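Local coordinates for hypothetical protein MG377 homolog (PDB 1ZXJ) that is of unknown function but, as a mostly helical, three-lobed protein, may act as a chaperone, at residues T33-K38 / Y101-I106. Residues are numbered along the deposited sequence; the frame is centred on the assembly and turned at random.
Sequences TAKLVK and YFEFNI
L36 lays its CD1 methyl over the middle of the F102 ring, a CH-pi contact with CD1 3.7 Å from the ring centroid, although the exact position of CD1 is uncertain because the methyl is modelled too close to a neighbouring atom. Its CG stands anti to the backbone N (chi1 -173°), which swings the branch across to segment 101-106, where it also runs alongside the CB of Y101. A34 continues this apolar face: its CB lies 3.5 Å from CE2 of F104, and F102 is a more distant neighbour. The pairing illustrates how a two-stranded antiparallel ribbon sorts its side chains by face. T33 with N105 and K35 with E103 are the hydrogen-bonded pairs, while A34 with F104 and L36 with F102 are the non-hydrogen-bonded ones. Each hydrogen-bonded pair exchanges two backbone bonds, among them K35 N to E103 O at 2.8 Å and E103 N to K35 O at 2.7 Å. On the exposed face K35 and E103 lie side by side, yet NZ of K35 remains 5.1 Å from OE1 of E103, so any attraction between the charges is probably modest. V37 crosses E103 at about a right angle, its CG2 methyl 3.3 Å from OE2. Farther along the same face, OG1 of T33 rests against CB of N105. Strand 102-105 follows helix 74-98 and precedes helix 108-120, and the ribbon's apolar face packs on helix 129-152: A34 touches L143, L36 touches H147, and the F102 ring meets that histidine edge-to-face, joining the surface strands to the helical body.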
ATOM      1  N   THR A  33      -8.376   8.334 -14.838  1.00 53.39           N
ATOM      2  CA  THR A  33      -7.235   8.077 -15.695  1.00 52.97           C
ATOM      3  C   THR A  33      -5.962   8.763 -15.258  1.00 52.18           C
ATOM      4  O   THR A  33      -5.994   9.839 -14.667  1.00 51.87           O
ATOM      5  CB  THR A  33      -7.531   8.505 -17.131  1.00 53.56           C
ATOM      6  OG1 THR A  33      -7.729   9.925 -17.168  1.00 55.11           O
ATOM      7  CG2 THR A  33      -8.786   7.799 -17.649  1.00 51.89           C
ATOM      8  N   ALA A  34      -4.837   8.130 -15.574  1.00 52.04           N
ATOM      9  CA  ALA A  34      -3.523   8.662 -15.233  1.00 52.74           C
ATOM     10  C   ALA A  34      -2.606   8.638 -16.461  1.00 53.04           C
ATOM     11  O   ALA A  34      -2.333   7.577 -17.033  1.00 53.11           O
ATOM     12  CB  ALA A  34      -2.914   7.852 -14.102  1.00 53.34           C
ATOM     13  N   LYS A  35      -2.126   9.816 -16.846  1.00 52.66           N
ATOM     14  CA  LYS A  35      -1.267   9.971 -18.014  1.00 51.78           C
ATOM     15  C   LYS A  35       0.173  10.310 -17.639  1.00 49.69           C
ATOM     16  O   LYS A  35       0.413  11.201 -16.832  1.00 48.57           O
ATOM     17  CB  LYS A  35      -1.860  11.070 -18.904  1.00 54.40           C
ATOM     18  CG  LYS A  35      -1.123  11.317 -20.221  1.00 57.57           C
ATOM     19  CD  LYS A  35      -1.943  12.192 -21.182  1.00 58.74           C
ATOM     20  CE  LYS A  35      -3.272  11.530 -21.539  1.00 59.31           C
ATOM     21  NZ  LYS A  35      -3.906  12.159 -22.734  1.00 61.45           N
ATOM     22  N   LEU A  36       1.131   9.597 -18.224  1.00 47.60           N
ATOM     23  CA  LEU A  36       2.540   9.855 -17.937  1.00 46.47           C
ATOM     24  C   LEU A  36       3.121  10.984 -18.789  1.00 48.18           C
ATOM     25  O   LEU A  36       3.555  10.752 -19.916  1.00 48.99           O
ATOM     26  CB  LEU A  36       3.372   8.604 -18.164  1.00 43.04           C
ATOM     27  CG  LEU A  36       4.814   8.803 -17.715  1.00 42.19           C
ATOM     28  CD1 LEU A  36       4.809   9.302 -16.286  1.00 42.96           C
ATOM     29  CD2 LEU A  36       5.595   7.511 -17.813  1.00 39.95           C
ATOM     30  N   VAL A  37       3.152  12.196 -18.234  1.00 48.86           N
ATOM     31  CA  VAL A  37       3.664  13.376 -18.933  1.00 47.97           C
ATOM     32  C   VAL A  37       5.155  13.360 -19.299  1.00 48.62           C
ATOM     33  O   VAL A  37       5.511  13.665 -20.437  1.00 48.89           O
ATOM     34  CB  VAL A  37       3.375  14.649 -18.123  1.00 48.03           C
ATOM     35  CG1 VAL A  37       3.875  15.869 -18.875  1.00 49.02           C
ATOM     36  CG2 VAL A  37       1.891  14.771 -17.870  1.00 47.25           C
ATOM     37  N   LYS A  38       6.020  13.028 -18.344  1.00 48.33           N
ATOM     38  CA  LYS A  38       7.465  12.972 -18.597  1.00 48.14           C
ATOM     39  C   LYS A  38       7.973  11.604 -18.185  1.00 47.45           C
ATOM     40  O   LYS A  38       7.303  10.876 -17.468  1.00 47.04           O
ATOM     41  CB  LYS A  38       8.222  14.002 -17.745  1.00 49.45           C
ATOM     42  CG  LYS A  38       7.707  15.429 -17.776  1.00 51.78           C
ATOM     43  CD  LYS A  38       8.460  16.263 -16.718  1.00 53.57           C
ATOM     44  CE  LYS A  38       8.121  17.757 -16.782  1.00 53.94           C
ATOM     45  NZ  LYS A  38       8.844  18.542 -15.739  1.00 53.71           N
ATOM     46  N   TYR A 101       5.210  12.968 -12.263  1.00 40.33           N
ATOM     47  CA  TYR A 101       5.327  12.678 -13.690  1.00 39.95           C
ATOM     48  C   TYR A 101       4.003  12.306 -14.305  1.00 41.20           C
ATOM     49  O   TYR A 101       3.954  11.845 -15.434  1.00 42.34           O
ATOM     50  CB  TYR A 101       6.274  11.518 -13.928  1.00 37.94           C
ATOM     51  CG  TYR A 101       7.643  11.772 -13.408  1.00 38.96           C
ATOM     52  CD1 TYR A 101       7.944  11.569 -12.072  1.00 40.72           C
ATOM     53  CD2 TYR A 101       8.638  12.247 -14.243  1.00 38.96           C
ATOM     54  CE1 TYR A 101       9.205  11.836 -11.579  1.00 41.57           C
ATOM     55  CE2 TYR A 101       9.897  12.516 -13.764  1.00 40.54           C
ATOM     56  CZ  TYR A 101      10.180  12.311 -12.433  1.00 41.80           C
ATOM     57  OH  TYR A 101      11.444  12.582 -11.953  1.00 45.29           O
ATOM     58  N   PHE A 102       2.920  12.500 -13.576  1.00 42.08           N
ATOM     59  CA  PHE A 102       1.634  12.115 -14.121  1.00 43.33           C
ATOM     60  C   PHE A 102       0.602  13.221 -14.160  1.00 43.73           C
ATOM     61  O   PHE A 102       0.647  14.182 -13.397  1.00 43.68           O
ATOM     62  CB  PHE A 102       1.040  10.926 -13.332  1.00 42.41           C
ATOM     63  CG  PHE A 102       1.753   9.617 -13.539  1.00 40.54           C
ATOM     64  CD1 PHE A 102       2.855   9.280 -12.772  1.00 40.74           C
ATOM     65  CD2 PHE A 102       1.276   8.693 -14.458  1.00 40.98           C
ATOM     66  CE1 PHE A 102       3.471   8.039 -12.909  1.00 40.68           C
ATOM     67  CE2 PHE A 102       1.884   7.452 -14.604  1.00 40.39           C
ATOM     68  CZ  PHE A 102       2.980   7.125 -13.825  1.00 41.56           C
ATOM     69  N   GLU A 103      -0.339  13.050 -15.069  1.00 45.08           N
ATOM     70  CA  GLU A 103      -1.435  13.967 -15.224  1.00 47.98           C
ATOM     71  C   GLU A 103      -2.561  13.109 -14.691  1.00 47.60           C
ATOM     72  O   GLU A 103      -2.657  11.939 -15.039  1.00 48.67           O
ATOM     73  CB  GLU A 103      -1.640  14.280 -16.701  1.00 51.42           C
ATOM     74  CG  GLU A 103      -1.735  15.752 -17.009  1.00 57.36           C
ATOM     75  CD  GLU A 103      -1.575  16.031 -18.490  1.00 62.08           C
ATOM     76  OE1 GLU A 103      -2.418  15.541 -19.283  1.00 63.03           O
ATOM     77  OE2 GLU A 103      -0.599  16.732 -18.859  1.00 64.51           O
ATOM     78  N   PHE A 104      -3.396  13.660 -13.825  1.00 47.18           N
ATOM     79  CA  PHE A 104      -4.471  12.865 -13.279  1.00 47.15           C
ATOM     80  C   PHE A 104      -5.835  13.439 -13.579  1.00 48.82           C
ATOM     81  O   PHE A 104      -6.042  14.641 -13.519  1.00 49.29           O
ATOM     82  CB  PHE A 104      -4.320  12.726 -11.763  1.00 44.61           C
ATOM     83  CG  PHE A 104      -3.160  11.881 -11.341  1.00 43.77           C
ATOM     84  CD1 PHE A 104      -2.098  12.438 -10.640  1.00 42.23           C
ATOM     85  CD2 PHE A 104      -3.129  10.521 -11.640  1.00 44.25           C
ATOM     86  CE1 PHE A 104      -1.021  11.657 -10.243  1.00 42.78           C
ATOM     87  CE2 PHE A 104      -2.055   9.727 -11.250  1.00 43.08           C
ATOM     88  CZ  PHE A 104      -0.998  10.295 -10.549  1.00 44.11           C
ATOM     89  N   ASN A 105      -6.765  12.567 -13.931  1.00 50.98           N
ATOM     90  CA  ASN A 105      -8.125  12.996 -14.164  1.00 53.29           C
ATOM     91  C   ASN A 105      -8.954  12.134 -13.225  1.00 53.33           C
ATOM     92  O   ASN A 105      -9.238  10.975 -13.508  1.00 53.75           O
ATOM     93  CB  ASN A 105      -8.525  12.816 -15.637  1.00 55.89           C
ATOM     94  CG  ASN A 105      -8.158  14.038 -16.506  1.00 58.12           C
ATOM     95  OD1 ASN A 105      -6.979  14.292 -16.793  1.00 57.47           O
ATOM     96  ND2 ASN A 105      -9.177  14.797 -16.920  1.00 57.64           N
ATOM     97  N   ILE A 106      -9.293  12.705 -12.077  1.00 53.68           N
ATOM     98  CA  ILE A 106     -10.060  12.005 -11.063  1.00 54.00           C
ATOM     99  C   ILE A 106     -11.546  12.131 -11.321  1.00 55.04           C
ATOM    100  O   ILE A 106     -12.103  13.226 -11.241  1.00 55.23           O
ATOM    101  CB  ILE A 106      -9.756  12.569  -9.661  1.00 53.32           C
ATOM    102  CG1 ILE A 106      -8.265  12.440  -9.364  1.00 51.61           C
ATOM    103  CG2 ILE A 106     -10.563  11.833  -8.599  1.00 52.45           C
ATOM    104  CD1 ILE A 106      -7.770  11.013  -9.355  1.00 51.29           C
TER